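Local coordinates for protein kinectin 1 (Kinesin receptor) (Legionella pneumophila, PDB 4MU6) that is a Legionella effector, LegC3, of unsettled molecular function, whose long, helical N-terminal coiled-coil domain belongs to a protein predicted to be membrane-bound, at residues 12-17 against 256-261; 16-21 against 264-269. One frame throughout, in Å; residues are numbered along the deposited sequence.

Contact 1 (12-17 against 256-261); sequences ELVTEH and DQINYP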
loop_
_atom_site.group_PDB
_atom_site.type_symbol
_atom_site.label_atom_id
_atom_site.label_comp_id
_atom_site.label_asym_id
_atom_site.label_seq_id
_atom_site.Cartn_x
_atom_site.Cartn_y
_atom_site.Cartn_z
ATOM N N GLU A 12 -1.665 -30.191 -21.086
ATOM C CA GLU A 12 -2.398 -31.056 -20.175
ATOM C C GLU A 12 -3.774 -30.473 -19.817
ATOM O O GLU A 12 -4.735 -31.214 -19.610
ATOM C CB GLU A 12 -1.560 -31.274 -18.924
ATOM C CG GLU A 12 -2.054 -32.345 -17.999
ATOM C CD GLU A 12 -1.140 -32.501 -16.805
ATOM O OE1 GLU A 12 0.043 -32.114 -16.918
ATOM O OE2 GLU A 12 -1.604 -32.991 -15.753
ATOM N N LEU A 13 -3.875 -29.149 -19.757
ATOM C CA LEU A 13 -5.161 -28.521 -19.446
ATOM C C LEU A 13 -6.155 -28.711 -20.589
ATOM O O LEU A 13 -7.299 -29.120 -20.374
ATOM C CB LEU A 13 -4.994 -27.031 -19.137
ATOM C CG LEU A 13 -6.291 -26.265 -18.838
ATOM C CD1 LEU A 13 -6.978 -26.849 -17.633
ATOM C CD2 LEU A 13 -6.008 -24.797 -18.602
ATOM N N VAL A 14 -5.715 -28.411 -21.806
ATOM C CA VAL A 14 -6.578 -28.554 -22.974
ATOM C C VAL A 14 -7.026 -30.006 -23.127
ATOM O O VAL A 14 -8.196 -30.279 -23.412
ATOM C CB VAL A 14 -5.874 -28.049 -24.248
ATOM C CG1 VAL A 14 -6.775 -28.189 -25.465
ATOM C CG2 VAL A 14 -5.455 -26.580 -24.058
ATOM N N THR A 15 -6.104 -30.930 -22.885
ATOM C CA THR A 15 -6.394 -32.353 -23.008
ATOM C C THR A 15 -7.483 -32.771 -22.031
ATOM O O THR A 15 -8.413 -33.499 -22.392
ATOM C CB THR A 15 -5.141 -33.207 -22.748
ATOM O OG1 THR A 15 -4.160 -32.929 -23.751
ATOM C CG2 THR A 15 -5.486 -34.683 -22.796
ATOM N N GLU A 16 -7.356 -32.302 -20.794
ATOM C CA GLU A 16 -8.330 -32.620 -19.765
ATOM C C GLU A 16 -9.699 -32.130 -20.202
ATOM O O GLU A 16 -10.695 -32.834 -20.057
ATOM C CB GLU A 16 -7.937 -31.984 -18.438
ATOM C CG GLU A 16 -8.834 -32.378 -17.270
ATOM C CD GLU A 16 -8.638 -31.485 -16.042
ATOM O OE1 GLU A 16 -8.525 -32.028 -14.920
ATOM O OE2 GLU A 16 -8.604 -30.242 -16.194
ATOM N N HIS A 17 -9.743 -30.932 -20.773
ATOM C CA HIS A 17 -11.010 -30.376 -21.236
ATOM C C HIS A 17 -11.552 -31.050 -22.504
ATOM O O HIS A 17 -12.763 -31.127 -22.706
ATOM C CB HIS A 17 -10.901 -28.866 -21.412
ATOM C CG HIS A 17 -10.872 -28.119 -20.118
ATOM N ND1 HIS A 17 -11.941 -27.381 -19.662
ATOM C CD2 HIS A 17 -9.909 -28.012 -19.171
ATOM C CE1 HIS A 17 -11.636 -26.842 -18.495
ATOM N NE2 HIS A 17 -10.407 -27.208 -18.175
ATOM N N ASP A 256 -5.507 -21.958 -27.536
ATOM C CA ASP A 256 -6.198 -21.798 -28.810
ATOM C C ASP A 256 -5.416 -22.492 -29.926
ATOM O O ASP A 256 -5.988 -23.211 -30.741
ATOM C CB ASP A 256 -6.350 -20.311 -29.143
ATOM C CG ASP A 256 -6.976 -20.072 -30.509
ATOM O OD1 ASP A 256 -6.275 -20.229 -31.540
ATOM O OD2 ASP A 256 -8.170 -19.709 -30.548
ATOM N N GLN A 257 -4.106 -22.268 -29.955
ATOM C CA GLN A 257 -3.259 -22.795 -31.028
ATOM C C GLN A 257 -3.252 -24.319 -31.109
ATOM O O GLN A 257 -3.174 -24.890 -32.195
ATOM C CB GLN A 257 -1.821 -22.302 -30.859
ATOM C CG GLN A 257 -1.616 -20.849 -31.209
ATOM C CD GLN A 257 -1.770 -20.590 -32.691
ATOM O OE1 GLN A 257 -2.863 -20.276 -33.169
ATOM N NE2 GLN A 257 -0.672 -20.723 -33.432
ATOM N N ILE A 258 -3.335 -24.972 -29.956
ATOM C CA ILE A 258 -3.157 -26.416 -29.898
ATOM C C ILE A 258 -4.463 -27.199 -29.752
ATOM O O ILE A 258 -4.445 -28.420 -29.744
ATOM C CB ILE A 258 -2.237 -26.804 -28.729
ATOM C CG1 ILE A 258 -2.906 -26.456 -27.397
ATOM C CG2 ILE A 258 -0.878 -26.120 -28.864
ATOM C CD1 ILE A 258 -2.158 -26.980 -26.186
ATOM N N ASN A 259 -5.582 -26.491 -29.614
ATOM C CA ASN A 259 -6.890 -27.099 -29.400
ATOM C C ASN A 259 -7.253 -28.105 -30.499
ATOM O O ASN A 259 -7.501 -29.283 -30.222
ATOM C CB ASN A 259 -7.955 -26.003 -29.329
ATOM C CG ASN A 259 -9.342 -26.530 -28.977
ATOM O OD1 ASN A 259 -10.060 -27.019 -29.847
ATOM N ND2 ASN A 259 -9.746 -26.378 -27.705
ATOM N N TYR A 260 -7.295 -27.637 -31.741
ATOM C CA TYR A 260 -7.747 -28.478 -32.841
ATOM C C TYR A 260 -6.932 -29.769 -33.046
ATOM O O TYR A 260 -7.520 -30.848 -33.146
ATOM C CB TYR A 260 -7.871 -27.685 -34.151
ATOM C CG TYR A 260 -8.338 -28.558 -35.289
ATOM C CD1 TYR A 260 -9.681 -28.858 -35.440
ATOM C CD2 TYR A 260 -7.430 -29.102 -36.205
ATOM C CE1 TYR A 260 -10.124 -29.670 -36.473
ATOM C CE2 TYR A 260 -7.859 -29.925 -37.238
ATOM C CZ TYR A 260 -9.208 -30.208 -37.363
ATOM O OH TYR A 260 -9.663 -31.005 -38.378
ATOM N N PRO A 261 -5.586 -29.675 -33.116
ATOM C CA PRO A 261 -4.861 -30.935 -33.352
ATOM C C PRO A 261 -5.044 -31.937 -32.206
ATOM O O PRO A 261 -5.103 -33.143 -32.452
ATOM C CB PRO A 261 -3.395 -30.504 -33.456
ATOM C CG PRO A 261 -3.432 -29.017 -33.760
ATOM C CD PRO A 261 -4.693 -28.497 -33.130
#
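Val14 reaches helix 227-273 with both of its methyls, each finding a different partner. CG2 meets the terminal methyl of Ile258, with Val14 CG2 and Ile258 CD1 3.9 Å apart, an apolar touch between branch ends. The other methyl lies over the backbone of the next residue: Val14 CG1 is 4.1 Å from Asn259 CA and equally far from the amide nitrogen, Asn259 ND2. This fork follows from the first torsion of Val14, which sets CG1 opposite the backbone N (chi1 -180°) and leaves CG2 beside it. On the far helix, Asn259 CB does not head straight for Val14, yet its amide end lies nearer, and the two side chains cross at about a right angle. That amide is held at its oxygen, because Asn259 OD1 accepts a hydrogen bond from Ile42 N. The backbones are close here, Val14 CA and Asn259 CA lying 6.6 Å apart, although the two segments bury only 130 Å² between them. Helix 227-273 is kinked at Pro261, whose N makes no bond to the preceding turn. Ala255 and Leu262 of that helix also touch Val14, while Ile45 of helix 43-105 packs on Asn259, so a third helix closes the group.

Contact 2 (16-21 against 264-269); sequences EHIKQF and LEELQK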
loop_
_atom_site.group_PDB
_atom_site.type_symbol
_atom_site.label_atom_id
_atom_site.label_comp_id
_atom_site.label_asym_id
_atom_site.label_seq_id
_atom_site.Cartn_x
_atom_site.Cartn_y
_atom_site.Cartn_z
ATOM N N GLU A 16 -7.356 -32.302 -20.794
ATOM C CA GLU A 16 -8.330 -32.620 -19.765
ATOM C C GLU A 16 -9.699 -32.130 -20.202
ATOM O O GLU A 16 -10.695 -32.834 -20.057
ATOM C CB GLU A 16 -7.937 -31.984 -18.438
ATOM C CG GLU A 16 -8.834 -32.378 -17.270
ATOM C CD GLU A 16 -8.638 -31.485 -16.042
ATOM O OE1 GLU A 16 -8.525 -32.028 -14.920
ATOM O OE2 GLU A 16 -8.604 -30.242 -16.194
ATOM N N HIS A 17 -9.743 -30.932 -20.773
ATOM C CA HIS A 17 -11.010 -30.376 -21.236
ATOM C C HIS A 17 -11.552 -31.050 -22.504
ATOM O O HIS A 17 -12.763 -31.127 -22.706
ATOM C CB HIS A 17 -10.901 -28.866 -21.412
ATOM C CG HIS A 17 -10.872 -28.119 -20.118
ATOM N ND1 HIS A 17 -11.941 -27.381 -19.662
ATOM C CD2 HIS A 17 -9.909 -28.012 -19.171
ATOM C CE1 HIS A 17 -11.636 -26.842 -18.495
ATOM N NE2 HIS A 17 -10.407 -27.208 -18.175
ATOM N N ILE A 18 -10.659 -31.522 -23.363
ATOM C CA ILE A 18 -11.091 -32.308 -24.517
ATOM C C ILE A 18 -11.675 -33.635 -24.060
ATOM O O ILE A 18 -12.734 -34.043 -24.526
ATOM C CB ILE A 18 -9.936 -32.589 -25.472
ATOM C CG1 ILE A 18 -9.540 -31.303 -26.183
ATOM C CG2 ILE A 18 -10.320 -33.678 -26.500
ATOM C CD1 ILE A 18 -8.207 -31.408 -26.856
ATOM N N LYS A 19 -10.976 -34.307 -23.149
ATOM C CA LYS A 19 -11.449 -35.585 -22.635
ATOM C C LYS A 19 -12.826 -35.450 -21.981
ATOM O O LYS A 19 -13.706 -36.293 -22.186
ATOM C CB LYS A 19 -10.435 -36.178 -21.654
ATOM C CG LYS A 19 -9.185 -36.765 -22.310
ATOM C CD LYS A 19 -8.285 -37.388 -21.263
ATOM C CE LYS A 19 -7.115 -38.106 -21.892
ATOM N NZ LYS A 19 -6.685 -39.257 -21.041
ATOM N N GLN A 20 -13.015 -34.379 -21.210
ATOM C CA GLN A 20 -14.289 -34.151 -20.535
ATOM C C GLN A 20 -15.417 -33.983 -21.553
ATOM O O GLN A 20 -16.521 -34.504 -21.376
ATOM C CB GLN A 20 -14.198 -32.939 -19.602
ATOM C CG GLN A 20 -15.515 -32.572 -18.952
ATOM C CD GLN A 20 -16.108 -33.725 -18.174
ATOM O OE1 GLN A 20 -15.385 -34.531 -17.584
ATOM N NE2 GLN A 20 -17.433 -33.821 -18.177
ATOM N N PHE A 21 -15.118 -33.267 -22.632
ATOM C CA PHE A 21 -16.072 -33.061 -23.711
ATOM C C PHE A 21 -16.407 -34.387 -24.397
ATOM O O PHE A 21 -17.574 -34.685 -24.650
ATOM C CB PHE A 21 -15.470 -32.076 -24.707
ATOM C CG PHE A 21 -16.340 -31.786 -25.905
ATOM C CD1 PHE A 21 -16.247 -32.562 -27.055
ATOM C CD2 PHE A 21 -17.214 -30.716 -25.897
ATOM C CE1 PHE A 21 -17.023 -32.284 -28.166
ATOM C CE2 PHE A 21 -17.994 -30.434 -27.003
ATOM C CZ PHE A 21 -17.903 -31.221 -28.133
ATOM N N LEU A 264 -8.464 -33.690 -32.541
ATOM C CA LEU A 264 -8.447 -34.684 -33.605
ATOM C C LEU A 264 -7.848 -36.001 -33.092
ATOM O O LEU A 264 -8.410 -37.074 -33.320
ATOM C CB LEU A 264 -7.693 -34.138 -34.819
ATOM C CG LEU A 264 -8.358 -34.425 -36.169
ATOM C CD1 LEU A 264 -9.742 -33.779 -36.255
ATOM C CD2 LEU A 264 -7.464 -33.981 -37.332
ATOM N N GLU A 265 -6.734 -35.910 -32.371
ATOM C CA GLU A 265 -6.102 -37.076 -31.736
ATOM C C GLU A 265 -7.044 -37.796 -30.778
ATOM O O GLU A 265 -7.165 -39.029 -30.795
ATOM C CB GLU A 265 -4.849 -36.652 -30.952
ATOM C CG GLU A 265 -3.658 -36.243 -31.800
ATOM C CD GLU A 265 -2.941 -37.432 -32.423
ATOM O OE1 GLU A 265 -3.137 -38.566 -31.934
ATOM O OE2 GLU A 265 -2.185 -37.233 -33.404
ATOM N N GLU A 266 -7.703 -37.029 -29.918
ATOM C CA GLU A 266 -8.550 -37.641 -28.910
ATOM C C GLU A 266 -9.824 -38.193 -29.517
ATOM O O GLU A 266 -10.421 -39.102 -28.971
ATOM C CB GLU A 266 -8.882 -36.648 -27.797
ATOM C CG GLU A 266 -7.725 -36.398 -26.854
ATOM C CD GLU A 266 -7.303 -37.654 -26.122
ATOM O OE1 GLU A 266 -8.188 -38.484 -25.821
ATOM O OE2 GLU A 266 -6.090 -37.816 -25.856
ATOM N N LEU A 267 -10.238 -37.627 -30.643
ATOM C CA LEU A 267 -11.497 -38.003 -31.251
ATOM C C LEU A 267 -11.325 -39.376 -31.864
ATOM O O LEU A 267 -12.235 -40.214 -31.812
ATOM C CB LEU A 267 -11.880 -37.005 -32.333
ATOM C CG LEU A 267 -13.108 -37.395 -33.153
ATOM C CD1 LEU A 267 -14.335 -37.442 -32.242
ATOM C CD2 LEU A 267 -13.317 -36.422 -34.300
ATOM N N GLN A 268 -10.144 -39.591 -32.437
ATOM C CA GLN A 268 -9.775 -40.874 -33.010
ATOM C C GLN A 268 -9.911 -41.944 -31.924
ATOM O O GLN A 268 -10.547 -42.983 -32.145
ATOM C CB GLN A 268 -8.353 -40.813 -33.585
ATOM C CG GLN A 268 -7.926 -42.033 -34.388
ATOM C CD GLN A 268 -8.538 -42.086 -35.788
ATOM O OE1 GLN A 268 -9.699 -42.468 -35.959
ATOM N NE2 GLN A 268 -7.749 -41.715 -36.797
ATOM N N LYS A 269 -9.363 -41.665 -30.740
ATOM C CA LYS A 269 -9.462 -42.597 -29.612
ATOM C C LYS A 269 -10.909 -42.866 -29.240
ATOM O O LYS A 269 -11.311 -44.013 -29.085
ATOM C CB LYS A 269 -8.691 -42.080 -28.397
ATOM C CG LYS A 269 -7.192 -41.991 -28.623
ATOM C CD LYS A 269 -6.517 -41.022 -27.669
ATOM C CE LYS A 269 -6.408 -41.579 -26.255
ATOM N NZ LYS A 269 -5.800 -40.596 -25.290
#
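A partly buried helix-helix contact, apolar at its base and charged at its outer edge, joins helix 10-22 to the later part of helix 227-273. The axes of 16-21 and 264-269 pass 10.1 Å apart at a signed crossing angle of -37°, with Lys19 and Glu266 nearest in the backbone. At the base Ile18 presents its CG2 methyl to the aliphatic part of Glu266, and Ile18 CG2 to Glu266 CB is a close 3.5 Å. Leu262, a turn earlier on the second helix, also packs against Ile18. Further out, the extended chain of Lys19 passes obliquely across the Glu266 side chain: Lys19 CG comes to 4.0 Å from Glu266 OE1, and its CE lies nearly as close to both oxygens. Glu266 bends at its second torsion (chi2 -62°), bringing the carboxylate to Lys269 on its own helix. There Lys269 NZ forms a salt bridge to Glu266 OE2 at 2.9 Å, meeting the syn side 17° out of the carboxylate plane, plus a weak bond to Glu266 OE1. Lys19 NZ stays 5.1 Å from Glu266 OE2, while Lys19 NZ and Lys269 NZ are 4.5 Å apart. The carboxylate beside these lysines would be expected to ease their mutual repulsion and probably stays ionised.

In the fold
Near the N terminus, helix 10-22 supplies the first segment of both contacts, 12-17 and then 16-21, which share Glu16 and His17. The chain then passes through helices 29-38, 43-105, 108-127 and 158-217 before helix 227-273 returns to supply 256-261 and 264-269. Each contact thus closes a loop of roughly 240 residues, mostly helix. Both sequences advance in the same order, so the closures are staggered and cross instead of nesting, as two helices running side by side in a common direction require. Their centres lie about 9 Å apart, and Ile18 CD1 touches Asn259 O at 4.0 Å, joining contact 2 to contact 1. Together they tie the N-terminal helix to helix 227-273 far from the chain centre.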